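Local coordinates for protein interleukin-20 receptor subunit beta (Homo sapiens, PDB 6DF3) that serves as a subunit of cell-surface receptors, binding IL19, IL20 and IL24 when paired with IL20RA, and IL20 and IL24 when paired with IL22RA1, at residues C[109-112]-C[117-120]; C[147-150]-C[155-158]; C[132-137]-C[182-187]. The protein carries 1 engineered substitution. All coordinates share one frame; numbering follows the deposited sequence.

Interaction 1: C[109-112]-C[117-120]; sequences MEIT and HLVI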
ATOM      1  N   MET C 109      27.457   0.117   1.533  1.00 88.72           N
ATOM      2  CA  MET C 109      27.577   1.358   0.767  1.00 92.42           C
ATOM      3  C   MET C 109      28.841   1.330  -0.010  1.00 92.60           C
ATOM      4  O   MET C 109      29.876   1.090   0.562  1.00 92.95           O
ATOM      5  CB  MET C 109      27.645   2.572   1.715  1.00 94.39           C
ATOM      6  CG  MET C 109      27.932   3.893   1.030  1.00 99.33           C
ATOM      7  SD  MET C 109      28.935   5.063   1.979  1.00109.45           S
ATOM      8  CE  MET C 109      27.648   5.804   2.974  1.00102.80           C
ATOM      9  N   GLU C 110      28.747   1.624  -1.297  1.00 92.79           N
ATOM     10  CA  GLU C 110      29.891   1.667  -2.175  1.00 96.21           C
ATOM     11  C   GLU C 110      29.954   2.999  -2.956  1.00 99.12           C
ATOM     12  O   GLU C 110      29.023   3.336  -3.708  1.00101.30           O
ATOM     13  CB  GLU C 110      29.784   0.486  -3.118  1.00 97.93           C
ATOM     14  CG  GLU C 110      31.032   0.239  -3.950  1.00104.09           C
ATOM     15  CD  GLU C 110      30.740  -0.598  -5.177  1.00108.19           C
ATOM     16  OE1 GLU C 110      31.465  -0.420  -6.201  1.00113.44           O
ATOM     17  OE2 GLU C 110      29.777  -1.415  -5.106  1.00106.47           O
ATOM     18  N   ILE C 111      31.048   3.751  -2.798  1.00101.25           N
ATOM     19  CA  ILE C 111      31.257   4.990  -3.534  1.00101.61           C
ATOM     20  C   ILE C 111      32.083   4.709  -4.772  1.00107.85           C
ATOM     21  O   ILE C 111      32.964   3.852  -4.773  1.00109.42           O
ATOM     22  CB  ILE C 111      31.962   6.072  -2.692  1.00103.67           C
ATOM     23  CG1 ILE C 111      31.193   6.331  -1.405  1.00101.96           C
ATOM     24  CG2 ILE C 111      32.110   7.389  -3.455  1.00107.29           C
ATOM     25  CD1 ILE C 111      29.707   6.553  -1.556  1.00 99.38           C
ATOM     26  N   THR C 112      31.799   5.480  -5.814  1.00109.00           N
ATOM     27  CA  THR C 112      32.395   5.289  -7.100  1.00113.80           C
ATOM     28  C   THR C 112      32.414   6.695  -7.765  1.00118.14           C
ATOM     29  O   THR C 112      31.746   7.625  -7.277  1.00119.30           O
ATOM     30  CB  THR C 112      31.601   4.172  -7.837  1.00111.61           C
ATOM     31  OG1 THR C 112      31.921   4.139  -9.226  1.00115.79           O
ATOM     32  CG2 THR C 112      30.102   4.350  -7.705  1.00109.16           C
ATOM     33  N   HIS C 117      31.547  13.091 -11.725  1.00130.33           N
ATOM     34  CA  HIS C 117      30.334  12.819 -10.998  1.00125.28           C
ATOM     35  C   HIS C 117      30.615  11.869  -9.860  1.00121.17           C
ATOM     36  O   HIS C 117      31.407  10.929 -10.006  1.00123.87           O
ATOM     37  CB  HIS C 117      29.308  12.160 -11.885  1.00125.44           C
ATOM     38  CG  HIS C 117      28.858  13.027 -13.001  1.00128.55           C
ATOM     39  ND1 HIS C 117      27.603  13.590 -13.032  1.00127.83           N
ATOM     40  CD2 HIS C 117      29.491  13.432 -14.122  1.00134.11           C
ATOM     41  CE1 HIS C 117      27.483  14.310 -14.133  1.00133.53           C
ATOM     42  NE2 HIS C 117      28.618  14.239 -14.806  1.00136.64           N
ATOM     43  N   LEU C 118      29.951  12.124  -8.738  1.00114.34           N
ATOM     44  CA  LEU C 118      30.049  11.302  -7.558  1.00109.67           C
ATOM     45  C   LEU C 118      28.816  10.403  -7.489  1.00105.63           C
ATOM     46  O   LEU C 118      27.702  10.916  -7.589  1.00104.16           O
ATOM     47  CB  LEU C 118      30.088  12.197  -6.332  1.00108.10           C
ATOM     48  CG  LEU C 118      30.243  11.456  -4.992  1.00104.00           C
ATOM     49  CD1 LEU C 118      31.644  10.859  -4.875  1.00106.05           C
ATOM     50  CD2 LEU C 118      29.926  12.445  -3.877  1.00102.51           C
ATOM     51  N   VAL C 119      29.014   9.094  -7.288  1.00104.51           N
ATOM     52  CA  VAL C 119      27.892   8.113  -7.264  1.00101.62           C
ATOM     53  C   VAL C 119      27.955   7.145  -6.066  1.00100.09           C
ATOM     54  O   VAL C 119      29.038   6.772  -5.611  1.00101.12           O
ATOM     55  CB  VAL C 119      27.719   7.385  -8.642  1.00104.76           C
ATOM     56  CG1 VAL C 119      29.031   7.028  -9.308  1.00109.97           C
ATOM     57  CG2 VAL C 119      26.797   6.183  -8.598  1.00101.48           C
ATOM     58  N   ILE C 120      26.763   6.784  -5.571  1.00 94.61           N
ATOM     59  CA  ILE C 120      26.571   5.949  -4.416  1.00 91.69           C
ATOM     60  C   ILE C 120      25.708   4.755  -4.838  1.00 92.43           C
ATOM     61  O   ILE C 120      24.837   4.861  -5.736  1.00 96.21           O
ATOM     62  CB  ILE C 120      25.969   6.758  -3.230  1.00 87.88           C
ATOM     63  CG1 ILE C 120      26.148   5.997  -1.912  1.00 86.68           C
ATOM     64  CG2 ILE C 120      24.486   7.077  -3.426  1.00 87.98           C
ATOM     65  CD1 ILE C 120      25.660   6.718  -0.659  1.00 85.04           C
TER
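I111 turns CG1 beside its own backbone N (chi1 -55°), and I120 holds CG1 anti to its N (chi1 -163°); these settings bring the two side chains together obliquely, CD1 of I111 3.6 Å from CG1 of I120. The other branch of I111, CG2, reaches CD1 of L118 at 3.8 Å, and M109 adds its CG to CD1 of I120 at 4.0 Å. The antiparallel backbones are joined at the hydrogen-bonded pair T112 and V119. V119 N donates to T112 O over 3.1 Å and runs fairly straight (163° at the hydrogen), whereas the return bond from T112 N to V119 O is more bent. V119 O also takes a CA-H contact from I111, CA to O 3.5 Å. On the face of T112 and V119 the methyls are pressed tightly, T112 CG2 to V119 CG1 at 3.3 Å. With an alanine at I111, CG1 of I120 and CD1 of L118 would probably each lose a hydrophobic neighbour and a gap would open toward V169. This is the opening hairpin of the second fibronectin type III domain. M109, I111 and L118 face strand 167-175 of the opposing sheet, while V119 meets an aromatic side chain of another protein chain; backbone bonding thus fixes the hairpin's register and its aliphatic face contributes to the hydrophobic sandwich interior.

Interaction 2: C[147-150]-C[155-158]; sequences KMVR and PVHL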
ATOM      1  N   LYS C 147      20.367  13.857   0.205  1.00104.44           N
ATOM      2  CA  LYS C 147      19.516  13.176  -0.791  1.00100.18           C
ATOM      3  C   LYS C 147      18.869  11.895  -0.245  1.00 94.27           C
ATOM      4  O   LYS C 147      19.551  10.940   0.126  1.00 88.26           O
ATOM      5  CB  LYS C 147      20.322  12.854  -2.059  1.00101.80           C
ATOM      6  CG  LYS C 147      19.456  12.484  -3.264  1.00102.43           C
ATOM      7  CD  LYS C 147      20.253  12.355  -4.559  1.00106.88           C
ATOM      8  CE  LYS C 147      19.639  13.168  -5.710  1.00111.74           C
ATOM      9  NZ  LYS C 147      18.245  12.726  -6.066  1.00111.24           N
ATOM     10  N   MET C 148      17.545  11.889  -0.207  1.00 94.64           N
ATOM     11  CA  MET C 148      16.760  10.689   0.066  1.00 93.01           C
ATOM     12  C   MET C 148      16.847   9.787  -1.147  1.00 91.99           C
ATOM     13  O   MET C 148      16.552  10.251  -2.278  1.00 93.09           O
ATOM     14  CB  MET C 148      15.288  11.017   0.320  1.00 96.58           C
ATOM     15  CG  MET C 148      15.038  11.966   1.482  1.00104.11           C
ATOM     16  SD  MET C 148      15.677  11.387   3.079  1.00121.59           S
ATOM     17  CE  MET C 148      14.802  12.511   4.191  1.00118.73           C
ATOM     18  N   VAL C 149      17.285   8.535  -0.924  1.00 85.01           N
ATOM     19  CA  VAL C 149      17.373   7.496  -1.964  1.00 84.46           C
ATOM     20  C   VAL C 149      16.423   6.332  -1.658  1.00 84.22           C
ATOM     21  O   VAL C 149      16.498   5.679  -0.581  1.00 76.40           O
ATOM     22  CB  VAL C 149      18.800   6.930  -2.138  1.00 84.95           C
ATOM     23  CG1 VAL C 149      18.819   5.909  -3.269  1.00 86.76           C
ATOM     24  CG2 VAL C 149      19.817   8.007  -2.457  1.00 88.77           C
ATOM     25  N   ARG C 150      15.549   6.029  -2.612  1.00 89.71           N
ATOM     26  CA  ARG C 150      14.435   5.134  -2.315  1.00 89.89           C
ATOM     27  C   ARG C 150      14.961   3.717  -2.112  1.00 86.41           C
ATOM     28  O   ARG C 150      14.659   3.113  -1.098  1.00 80.76           O
ATOM     29  CB  ARG C 150      13.339   5.196  -3.387  1.00 96.15           C
ATOM     30  CG  ARG C 150      11.964   4.678  -2.924  1.00 99.85           C
ATOM     31  CD  ARG C 150      10.759   5.455  -3.522  1.00109.94           C
ATOM     32  NE  ARG C 150      10.959   5.976  -4.896  1.00119.07           N
ATOM     33  CZ  ARG C 150      10.987   5.248  -6.023  1.00123.77           C
ATOM     34  NH1 ARG C 150      10.807   3.925  -6.018  1.00124.68           N
ATOM     35  NH2 ARG C 150      11.205   5.850  -7.179  1.00129.31           N
ATOM     36  N   PRO C 155      23.109   2.147  -8.751  1.00 92.10           N
ATOM     37  CA  PRO C 155      24.076   3.237  -8.611  1.00 94.13           C
ATOM     38  C   PRO C 155      23.462   4.634  -8.973  1.00 94.77           C
ATOM     39  O   PRO C 155      23.286   4.962 -10.171  1.00 97.08           O
ATOM     40  CB  PRO C 155      25.210   2.843  -9.606  1.00 97.24           C
ATOM     41  CG  PRO C 155      24.808   1.502 -10.158  1.00 96.47           C
ATOM     42  CD  PRO C 155      23.335   1.417 -10.012  1.00 94.88           C
ATOM     43  N   VAL C 156      23.173   5.418  -7.934  1.00 88.82           N
ATOM     44  CA  VAL C 156      22.583   6.727  -8.035  1.00 89.06           C
ATOM     45  C   VAL C 156      23.628   7.886  -7.920  1.00 91.14           C
ATOM     46  O   VAL C 156      24.491   7.897  -7.050  1.00 88.64           O
ATOM     47  CB  VAL C 156      21.507   6.871  -6.961  1.00 86.45           C
ATOM     48  CG1 VAL C 156      20.911   8.266  -6.981  1.00 89.72           C
ATOM     49  CG2 VAL C 156      20.409   5.849  -7.204  1.00 86.24           C
ATOM     50  N   HIS C 157      23.537   8.833  -8.855  1.00 94.73           N
ATOM     51  CA  HIS C 157      24.189  10.143  -8.783  1.00 95.78           C
ATOM     52  C   HIS C 157      23.814  10.959  -7.536  1.00 94.88           C
ATOM     53  O   HIS C 157      22.637  11.110  -7.199  1.00 92.69           O
ATOM     54  CB  HIS C 157      23.771  10.919  -9.997  1.00 98.57           C
ATOM     55  CG  HIS C 157      24.455  12.235 -10.156  1.00101.57           C
ATOM     56  ND1 HIS C 157      23.892  13.415  -9.725  1.00102.40           N
ATOM     57  CD2 HIS C 157      25.632  12.565 -10.731  1.00105.05           C
ATOM     58  CE1 HIS C 157      24.700  14.416 -10.020  1.00105.17           C
ATOM     59  NE2 HIS C 157      25.777  13.925 -10.610  1.00107.48           N
ATOM     60  N   LEU C 158      24.831  11.464  -6.850  1.00 97.83           N
ATOM     61  CA  LEU C 158      24.685  12.424  -5.732  1.00 99.86           C
ATOM     62  C   LEU C 158      24.917  13.901  -6.096  1.00104.02           C
ATOM     63  O   LEU C 158      24.069  14.759  -5.863  1.00106.27           O
ATOM     64  CB  LEU C 158      25.712  12.095  -4.650  1.00100.53           C
ATOM     65  CG  LEU C 158      25.511  10.800  -3.911  1.00 96.07           C
ATOM     66  CD1 LEU C 158      26.659  10.711  -2.913  1.00 98.48           C
ATOM     67  CD2 LEU C 158      24.145  10.781  -3.247  1.00 93.43           C
TER
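V149 and K147 meet V156, H157 and L158 in a contact of side chains across one edge of the fibronectin type III sandwich, between the edge strand 145-149 of one sheet and the edge strand 156-160 of the other. No hydrogen bond joins the two: the segment axes run nearly antiparallel (170°) but 9.4 Å apart at their closest. The gap is spanned by methyls, CG1 of V149 standing 4.2 Å from CG2 of V156, both valines pointing at the opposite strand. Beside them the K147 chain leaves with CG anti to its N (chi1 -165°) and bends at its last two torsions. This lays the aliphatic CD 3.8 Å from the carbonyl O of H157, with CD2 of L158 more loosely placed beside it. The charged end goes elsewhere: K147 NZ hydrogen-bonds to the backbone of another protein chain, which also bonds to the backbones of P155 and H157. Inward, L158 rests on L118, I120 and Y135, and V149 on V133. Backbone bonds tie K147 to V133 and V149 to F131 on strand 130-137, and V156 to I120 and L158 to L118 on strand 117-122, the chain crossing from sheet to sheet between them.

Interaction 3: C[132-137]-C[182-187]; sequences LVAYWR and SAFSQT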
ATOM      1  N   LEU C 132      18.747   7.969   3.886  1.00 78.49           N
ATOM      2  CA  LEU C 132      19.270   9.315   4.003  1.00 80.86           C
ATOM      3  C   LEU C 132      20.750   9.305   3.704  1.00 80.94           C
ATOM      4  O   LEU C 132      21.503   8.536   4.266  1.00 81.64           O
ATOM      5  CB  LEU C 132      19.120   9.779   5.427  1.00 81.38           C
ATOM      6  CG  LEU C 132      18.722  11.214   5.618  1.00 86.41           C
ATOM      7  CD1 LEU C 132      17.295  11.170   6.135  1.00 86.06           C
ATOM      8  CD2 LEU C 132      19.681  11.962   6.569  1.00 88.62           C
ATOM      9  N   VAL C 133      21.183  10.180   2.827  1.00 83.87           N
ATOM     10  CA  VAL C 133      22.597  10.281   2.473  1.00 85.35           C
ATOM     11  C   VAL C 133      22.999  11.717   2.715  1.00 88.53           C
ATOM     12  O   VAL C 133      22.387  12.627   2.178  1.00 91.22           O
ATOM     13  CB  VAL C 133      22.877   9.853   1.016  1.00 85.09           C
ATOM     14  CG1 VAL C 133      24.371   9.851   0.721  1.00 87.05           C
ATOM     15  CG2 VAL C 133      22.315   8.456   0.778  1.00 82.20           C
ATOM     16  N   ALA C 134      23.993  11.905   3.576  1.00 90.87           N
ATOM     17  CA  ALA C 134      24.579  13.220   3.839  1.00 94.77           C
ATOM     18  C   ALA C 134      25.844  13.269   3.055  1.00 95.34           C
ATOM     19  O   ALA C 134      26.612  12.283   3.046  1.00 91.26           O
ATOM     20  CB  ALA C 134      24.884  13.424   5.317  1.00 96.82           C
ATOM     21  N   TYR C 135      26.027  14.396   2.354  1.00 98.26           N
ATOM     22  CA  TYR C 135      27.268  14.672   1.670  1.00101.80           C
ATOM     23  C   TYR C 135      27.644  16.164   1.669  1.00106.43           C
ATOM     24  O   TYR C 135      26.777  17.055   1.737  1.00105.92           O
ATOM     25  CB  TYR C 135      27.236  14.107   0.242  1.00102.14           C
ATOM     26  CG  TYR C 135      26.234  14.719  -0.744  1.00104.03           C
ATOM     27  CD1 TYR C 135      26.540  15.846  -1.566  1.00108.68           C
ATOM     28  CD2 TYR C 135      25.002  14.121  -0.901  1.00101.58           C
ATOM     29  CE1 TYR C 135      25.584  16.345  -2.462  1.00109.93           C
ATOM     30  CE2 TYR C 135      24.069  14.599  -1.781  1.00102.83           C
ATOM     31  CZ  TYR C 135      24.340  15.680  -2.554  1.00105.71           C
ATOM     32  OH  TYR C 135      23.276  15.979  -3.369  1.00104.96           O
ATOM     33  N   TRP C 136      28.950  16.406   1.571  1.00110.48           N
ATOM     34  CA  TRP C 136      29.521  17.749   1.699  1.00116.57           C
ATOM     35  C   TRP C 136      30.898  17.823   1.034  1.00122.02           C
ATOM     36  O   TRP C 136      31.602  16.814   0.889  1.00121.12           O
ATOM     37  CB  TRP C 136      29.618  18.167   3.184  1.00116.82           C
ATOM     38  CG  TRP C 136      30.578  17.320   4.053  1.00115.96           C
ATOM     39  CD1 TRP C 136      31.927  17.535   4.246  1.00119.58           C
ATOM     40  CD2 TRP C 136      30.247  16.162   4.837  1.00110.61           C
ATOM     41  NE1 TRP C 136      32.450  16.574   5.079  1.00117.79           N
ATOM     42  CE2 TRP C 136      31.442  15.725   5.462  1.00111.56           C
ATOM     43  CE3 TRP C 136      29.057  15.447   5.064  1.00106.86           C
ATOM     44  CZ2 TRP C 136      31.490  14.614   6.287  1.00108.50           C
ATOM     45  CZ3 TRP C 136      29.095  14.330   5.890  1.00103.84           C
ATOM     46  CH2 TRP C 136      30.311  13.920   6.494  1.00106.07           C
ATOM     47  N   ARG C 137      31.258  19.029   0.624  1.00128.26           N
ATOM     48  CA  ARG C 137      32.607  19.324   0.197  1.00135.46           C
ATOM     49  C   ARG C 137      33.436  19.445   1.479  1.00138.97           C
ATOM     50  O   ARG C 137      33.019  20.157   2.388  1.00140.53           O
ATOM     51  CB  ARG C 137      32.590  20.636  -0.578  1.00138.93           C
ATOM     52  CG  ARG C 137      33.833  20.926  -1.381  1.00143.76           C
ATOM     53  CD  ARG C 137      33.674  22.254  -2.103  1.00147.39           C
ATOM     54  NE  ARG C 137      34.915  22.664  -2.720  1.00151.68           N
ATOM     55  CZ  ARG C 137      35.395  22.235  -3.888  1.00152.43           C
ATOM     56  NH1 ARG C 137      34.735  21.337  -4.610  1.00147.58           N
ATOM     57  NH2 ARG C 137      36.560  22.725  -4.336  1.00156.20           N
ATOM     58  N   SER C 182      18.579   4.213  11.606  1.00 67.89           N
ATOM     59  CA  SER C 182      19.889   3.666  11.999  1.00 69.57           C
ATOM     60  C   SER C 182      20.965   4.749  12.290  1.00 73.72           C
ATOM     61  O   SER C 182      20.802   5.934  11.995  1.00 73.17           O
ATOM     62  CB  SER C 182      20.461   2.723  10.927  1.00 68.72           C
ATOM     63  OG  SER C 182      21.104   3.400   9.855  1.00 70.80           O
ATOM     64  N   ALA C 183      22.078   4.300  12.859  1.00 73.69           N
ATOM     65  CA  ALA C 183      23.307   5.093  12.962  1.00 76.04           C
ATOM     66  C   ALA C 183      23.791   5.364  11.542  1.00 77.35           C
ATOM     67  O   ALA C 183      23.452   4.613  10.625  1.00 75.54           O
ATOM     68  CB  ALA C 183      24.394   4.315  13.739  1.00 73.98           C
ATOM     69  N   PHE C 184      24.602   6.405  11.366  1.00 83.62           N
ATOM     70  CA  PHE C 184      25.291   6.623  10.087  1.00 85.06           C
ATOM     71  C   PHE C 184      26.345   5.546   9.851  1.00 84.92           C
ATOM     72  O   PHE C 184      26.887   4.990  10.797  1.00 88.93           O
ATOM     73  CB  PHE C 184      25.913   8.022  10.022  1.00 89.86           C
ATOM     74  CG  PHE C 184      24.904   9.093   9.741  1.00 92.31           C
ATOM     75  CD1 PHE C 184      24.558   9.416   8.408  1.00 93.21           C
ATOM     76  CD2 PHE C 184      24.241   9.739  10.781  1.00 92.89           C
ATOM     77  CE1 PHE C 184      23.606  10.390   8.129  1.00 93.46           C
ATOM     78  CE2 PHE C 184      23.281  10.722  10.499  1.00 95.16           C
ATOM     79  CZ  PHE C 184      22.973  11.056   9.171  1.00 93.62           C
ATOM     80  N   SER C 185      26.610   5.228   8.588  1.00 82.79           N
ATOM     81  CA  SER C 185      27.735   4.362   8.229  1.00 84.77           C
ATOM     82  C   SER C 185      29.056   5.145   8.385  1.00 89.57           C
ATOM     83  O   SER C 185      29.040   6.374   8.607  1.00 90.40           O
ATOM     84  CB  SER C 185      27.618   3.900   6.780  1.00 83.10           C
ATOM     85  OG  SER C 185      27.747   5.026   5.901  1.00 82.34           O
ATOM     86  N   GLN C 186      30.178   4.451   8.207  1.00 91.48           N
ATOM     87  CA  GLN C 186      31.481   5.119   8.156  1.00 98.46           C
ATOM     88  C   GLN C 186      31.496   6.177   7.028  1.00 99.81           C
ATOM     89  O   GLN C 186      31.012   5.913   5.922  1.00 98.56           O
ATOM     90  CB  GLN C 186      32.601   4.093   7.903  1.00102.96           C
ATOM     91  CG  GLN C 186      33.145   3.407   9.159  1.00108.59           C
ATOM     92  CD  GLN C 186      34.482   3.978   9.641  1.00113.93           C
ATOM     93  OE1 GLN C 186      35.134   4.774   8.947  1.00115.05           O
ATOM     94  NE2 GLN C 186      34.899   3.554  10.835  1.00116.61           N
ATOM     95  N   THR C 187      32.046   7.362   7.309  1.00101.35           N
ATOM     96  CA  THR C 187      32.258   8.364   6.271  1.00102.84           C
ATOM     97  C   THR C 187      33.306   7.856   5.296  1.00107.20           C
ATOM     98  O   THR C 187      34.335   7.318   5.692  1.00106.41           O
ATOM     99  CB  THR C 187      32.688   9.736   6.819  1.00105.27           C
ATOM    100  OG1 THR C 187      31.647  10.266   7.629  1.00102.61           O
ATOM    101  CG2 THR C 187      32.950  10.748   5.680  1.00108.64           C
TER
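F184 reaches over to strand 132-137 with the far end of its ring, bringing CZ to 4.3 Å from CD2 of L132 and CE1 to 4.3 Å from CB of A134. Both partners meet the ring obliquely. The second point of contact lies further along: W136 and T187 approach from opposite directions, and CH2, on the six-membered part of the indole, comes within 4.1 Å of OG1 of T187. The methyl of T187 lies at much the same remove, CG2 to CZ2 4.2 Å. W136 has CG set between its backbone N and carbonyl carbon (chi1 64°), which swings the indole toward T187. The touching parts, 132-136 and 184-187, run roughly the same way, 30° apart, with strand 167-175 between them, hence side chains bridge over an intervening strand. That strand supplies the polar hold: K170 makes a cation-pi contact with F184, while S182 OG and S185 OG hydrogen-bond to the backbone N of T173 and A171. S182 OG also donates to A183 O at 2.8 Å. Residues 182-187 have backbone angles of the extended, left-handed polyproline II kind, and the serine spacing around F184 is consistent with a counterpart of the WSXWS box of class I cytokine receptors. Across the contact itself no hydrogen bond forms; contacts of carbon with carbon and a threonine hydroxyl near CH2 of the indole give only weak attraction, so the specific bonding of 182-187 comes largely from strand 167-175.

Following the chain through the second fibronectin type III domain, interaction 1 comes first and closes the short hairpin of strands 109-114 and 117-122. Interaction 3 opens next, on strand 130-137, and closes 45 residues on at 182-187; interaction 2 opens and closes inside that loop, so the two nest and nothing crosses. Interaction 1 joins interaction 2 within one sheet, I120 O and L118 O probably bonding to V156 N and L158 N. Interaction 2 joins interaction 3 within the other, through V133 and K147. Between the sheets, CD1 of I120 packs on V133, and Y135 OH probably bonds to L158 O.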